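Local coordinates for protein TetR family transcription regulator (Marinobacter aquaeolei, PDB 3PAS) that probably binds DNA through a helix-turn-helix motif and regulates transcription as a dimer of the TetR family, at residues L150-F154 / M155-I159; L180-N183 / M184-A188. All blocks are in the same frame, centred on the assembly; numbering follows the deposited sequence.

Contact 1 (L150-F154 / M155-I159)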
# COMPACT_ATOMS: atom_id res chain seq x y z
N LEU B 150 -9.24 8.10 -5.90
CA LEU B 150 -9.19 8.65 -4.54
C LEU B 150 -10.15 7.91 -3.60
O LEU B 150 -9.85 7.70 -2.41
CB LEU B 150 -9.45 10.17 -4.54
CG LEU B 150 -8.43 11.08 -5.28
CD1 LEU B 150 -8.69 12.56 -5.05
CD2 LEU B 150 -7.03 10.72 -4.83
N LEU B 151 -11.33 7.53 -4.09
CA LEU B 151 -12.27 6.76 -3.31
C LEU B 151 -11.68 5.39 -2.96
O LEU B 151 -11.79 4.97 -1.81
CB LEU B 151 -13.61 6.60 -4.03
CG LEU B 151 -14.40 7.91 -4.25
CD1 LEU B 151 -15.79 7.53 -4.91
CD2 LEU B 151 -14.58 8.76 -2.95
N GLU B 152 -11.02 4.75 -3.92
CA GLU B 152 -10.32 3.48 -3.70
C GLU B 152 -9.27 3.61 -2.62
O GLU B 152 -9.17 2.78 -1.69
CB GLU B 152 -9.69 3.04 -5.04
CG GLU B 152 -8.94 1.71 -5.08
CD GLU B 152 -7.49 1.79 -4.58
OE1 GLU B 152 -6.74 2.73 -4.95
OE2 GLU B 152 -7.07 0.86 -3.86
N THR B 153 -8.50 4.69 -2.71
CA THR B 153 -7.40 4.98 -1.78
C THR B 153 -7.82 5.13 -0.34
O THR B 153 -7.11 4.62 0.57
CB THR B 153 -6.61 6.25 -2.25
OG1 THR B 153 -6.08 5.96 -3.56
CG2 THR B 153 -5.46 6.63 -1.29
N PHE B 154 -8.96 5.78 -0.11
CA PHE B 154 -9.40 6.10 1.23
C PHE B 154 -10.51 5.19 1.80
O PHE B 154 -10.72 5.21 2.99
CB PHE B 154 -9.85 7.57 1.35
CG PHE B 154 -8.69 8.53 1.29
CD1 PHE B 154 -7.92 8.75 2.39
CD2 PHE B 154 -8.32 9.13 0.08
CE1 PHE B 154 -6.80 9.59 2.35
CE2 PHE B 154 -7.18 9.96 0.01
CZ PHE B 154 -6.42 10.21 1.15
N MSE B 155 -11.21 4.46 0.95
CA MSE B 155 -12.33 3.58 1.39
C MSE B 155 -12.06 2.06 1.24
O MSE B 155 -12.62 1.28 1.99
CB MSE B 155 -13.64 3.97 0.71
CG MSE B 155 -14.92 3.17 1.10
SE MSE B 155 -15.33 3.01 2.97
CE MSE B 155 -15.99 4.86 3.23
N PHE B 156 -11.23 1.64 0.30
CA PHE B 156 -10.97 0.19 0.15
C PHE B 156 -9.56 -0.23 0.51
O PHE B 156 -9.33 -1.17 1.29
CB PHE B 156 -11.36 -0.21 -1.26
CG PHE B 156 -12.80 0.06 -1.55
CD1 PHE B 156 -13.77 -0.83 -1.12
CD2 PHE B 156 -13.19 1.25 -2.15
CE1 PHE B 156 -15.11 -0.55 -1.34
CE2 PHE B 156 -14.53 1.51 -2.39
CZ PHE B 156 -15.48 0.61 -1.98
N ARG B 157 -8.58 0.53 0.03
CA ARG B 157 -7.21 0.18 0.30
C ARG B 157 -6.87 0.14 1.76
O ARG B 157 -6.06 -0.66 2.16
CB ARG B 157 -6.27 1.17 -0.40
CG ARG B 157 -4.82 0.82 -0.33
CD ARG B 157 -4.60 -0.43 -1.14
NE ARG B 157 -3.21 -0.75 -1.29
CZ ARG B 157 -2.77 -1.84 -1.89
NH1 ARG B 157 -3.63 -2.74 -2.38
NH2 ARG B 157 -1.47 -2.05 -1.99
N PRO B 158 -7.49 1.00 2.59
CA PRO B 158 -7.04 0.90 3.99
C PRO B 158 -7.37 -0.43 4.69
O PRO B 158 -6.71 -0.76 5.68
CB PRO B 158 -7.74 2.09 4.69
CG PRO B 158 -7.96 3.08 3.56
CD PRO B 158 -8.28 2.21 2.35
N ILE B 159 -8.38 -1.14 4.22
CA ILE B 159 -8.74 -2.47 4.75
C ILE B 159 -7.53 -3.44 4.55
O ILE B 159 -7.06 -4.04 5.50
CB ILE B 159 -10.01 -3.07 4.13
CG1 ILE B 159 -11.20 -2.11 4.36
CG2 ILE B 159 -10.29 -4.50 4.76
CD1 ILE B 159 -12.50 -2.48 3.69
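Glu152 meets Arg157 along one side of helix 148-167, through both backbone and side chain. The backbone N of Arg157 gives an almost straight bond to Glu152 O, 2.9 Å long with an N-H...O angle of 175°. The N of Phe156 reaches the same oxygen at 3.1 Å, from above the carbonyl plane, so two donors grip one acceptor. The two side chains run side by side. Glu152 CG lies anti to the backbone N (chi1 -178°) and the chain then bends, which sets OE2 3.6 Å from Arg157 CB. This is contact with the aliphatic part of the arginine; their charged atoms do not touch, and each has its own partner. Arg157 NH1 forms a salt bridge with Glu107, and Glu152 OE1 pairs with Arg165 and His161 of the second subunit. Met155 N bonds to Leu151 O at 2.9 Å, and Met155 CG rests over one face of the Phe156 ring, toward its rim. Pro158 has no N-H to give, and its CD lies 3.2 Å from Thr153 O. Phe154 O is buried without a hydrogen-bond partner. The i+5 hydrogen bond from Arg157 N to Glu152 O marks a wider, pi-type turn, here just before a proline kink in a helix of the dimer interface.

Contact 2 (L180-N183 / M184-A188). With PGO (S-1,2-propanediol), chain N.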
# COMPACT_ATOMS: atom_id res chain seq x y z
N LEU B 180 -13.94 2.08 14.16
CA LEU B 180 -13.25 3.35 14.23
C LEU B 180 -12.51 3.65 12.91
O LEU B 180 -12.59 4.75 12.38
CB LEU B 180 -12.26 3.33 15.37
CG LEU B 180 -11.27 4.48 15.52
CD1 LEU B 180 -12.04 5.82 15.65
CD2 LEU B 180 -10.45 4.20 16.78
N ALA B 181 -11.83 2.64 12.38
CA ALA B 181 -11.17 2.77 11.08
C ALA B 181 -12.20 3.08 9.98
O ALA B 181 -11.95 3.95 9.13
CB ALA B 181 -10.41 1.44 10.76
N PHE B 182 -13.35 2.39 9.97
CA PHE B 182 -14.39 2.75 9.01
C PHE B 182 -14.87 4.20 9.17
O PHE B 182 -15.08 4.89 8.16
CB PHE B 182 -15.65 1.83 9.01
CG PHE B 182 -16.78 2.38 8.15
CD1 PHE B 182 -16.74 2.20 6.81
CD2 PHE B 182 -17.82 3.15 8.70
CE1 PHE B 182 -17.74 2.75 5.98
CE2 PHE B 182 -18.81 3.70 7.88
CZ PHE B 182 -18.78 3.48 6.53
N ASN B 183 -15.05 4.65 10.41
CA ASN B 183 -15.46 6.05 10.62
C ASN B 183 -14.47 7.08 10.01
O ASN B 183 -14.87 8.09 9.48
CB ASN B 183 -15.69 6.34 12.09
CG ASN B 183 -16.95 5.64 12.63
OD1 ASN B 183 -17.85 5.27 11.87
ND2 ASN B 183 -16.99 5.40 13.92
N MSE B 184 -13.19 6.75 10.09
CA MSE B 184 -12.15 7.57 9.48
C MSE B 184 -12.24 7.53 7.95
O MSE B 184 -12.11 8.59 7.29
CB MSE B 184 -10.77 7.16 9.99
CG MSE B 184 -10.63 7.48 11.48
SE MSE B 184 -9.02 6.85 12.23
CE MSE B 184 -7.78 8.29 11.49
N ALA B 185 -12.46 6.33 7.40
CA ALA B 185 -12.60 6.16 5.94
C ALA B 185 -13.80 6.91 5.43
O ALA B 185 -13.71 7.61 4.41
CB ALA B 185 -12.68 4.67 5.53
N TRP B 186 -14.91 6.85 6.16
CA TRP B 186 -16.10 7.59 5.80
C TRP B 186 -15.85 9.09 5.83
O TRP B 186 -16.11 9.78 4.88
CB TRP B 186 -17.28 7.24 6.72
CG TRP B 186 -18.49 8.11 6.41
CD1 TRP B 186 -18.92 9.19 7.11
CD2 TRP B 186 -19.40 7.96 5.31
NE1 TRP B 186 -20.02 9.72 6.52
CE2 TRP B 186 -20.33 9.01 5.40
CE3 TRP B 186 -19.46 7.09 4.21
CZ2 TRP B 186 -21.34 9.21 4.45
CZ3 TRP B 186 -20.45 7.28 3.27
CH2 TRP B 186 -21.38 8.33 3.40
N ASP B 187 -15.28 9.58 6.92
CA ASP B 187 -14.92 10.99 7.01
C ASP B 187 -14.03 11.42 5.82
O ASP B 187 -14.21 12.52 5.26
CB ASP B 187 -14.26 11.28 8.32
CG ASP B 187 -15.25 11.42 9.50
OD1 ASP B 187 -16.47 11.37 9.34
OD2 ASP B 187 -14.78 11.57 10.62
N ALA B 188 -13.09 10.57 5.44
CA ALA B 188 -12.23 10.86 4.28
C ALA B 188 -13.04 11.11 2.97
O ALA B 188 -12.77 12.07 2.25
CB ALA B 188 -11.24 9.70 4.04
C1 PGO N . -22.26 13.11 6.86
C2 PGO N . -21.07 13.59 7.68
C3 PGO N . -20.19 14.54 6.87
O1 PGO N . -21.84 12.10 5.92
O2 PGO N . -20.28 12.46 8.11
O HOH W 1 -17.55 8.90 10.28
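Four successive i to i+4 backbone bonds join 180-183 to 184-188 along two regular turns of helix 175-189: Met184 N to Leu180 O, Ala185 N to Ala181 O, Trp186 N to Phe182 O and Asp187 N to Asn183 O. The bond from Trp186 N to Phe182 O is 2.8 Å long, with an N-H...O angle of 164°. Phe182 and Trp186 point the same way, one turn apart. Both carry CG anti to the backbone N (chi1 171° and 175°), and Trp186 CB lies over one face of the phenyl ring, 4.0 Å from Phe182 CE2. Arg82 makes a cation-pi contact with Trp186 and a hydrogen bond to Asn183 OD1, while Trp89 meets Phe182 edge to face.

Met184 takes another side of the helix. Its CG passes 3.5 Å from Leu180 O, and the side chain packs on Phe154 of the second subunit. A water donates to both Asn183 O and Asp187 OD1, at 2.9 Å each. Asp187 OD2 forms a salt bridge with Lys144 of the second subunit.

The one N-H of Trp186 NE1 is shared between both oxygens of a propanediol in two bent bonds, O1 at 3.1 Å and O2 at 3.2 Å; O1 sits in the indole plane, at the ring edge. With an alanine at Trp186, the Arg82 guanidinium is likely to lose its cation-pi partner and the diol its N-H donor. The diol probably comes from the crystallisation liquor, so its bonds imply a polar, accessible ring edge rather than a known ligand site, beside apolar packing at Phe182.

Along the chain, contact 1 comes first, on helix 148-167, and contact 2 follows on helix 175-189. Each is confined to a single continuous stretch of helix, so neither closes a long loop. They are in series, neither nested nor crossed, with centres about 10 Å apart. The two helices are consecutive and pack directly on each other: Phe154 CB lies 3.7 Å from Ala188 CB, and Met155 CE lies 3.7 Å from Trp186 N. Helix 81-98 borders both contacts, with Trp89 touching Met155, Phe182 and Ala185. Both also reach the second subunit, so together they tie the C-terminal helices of one chain to those of its dimer partner.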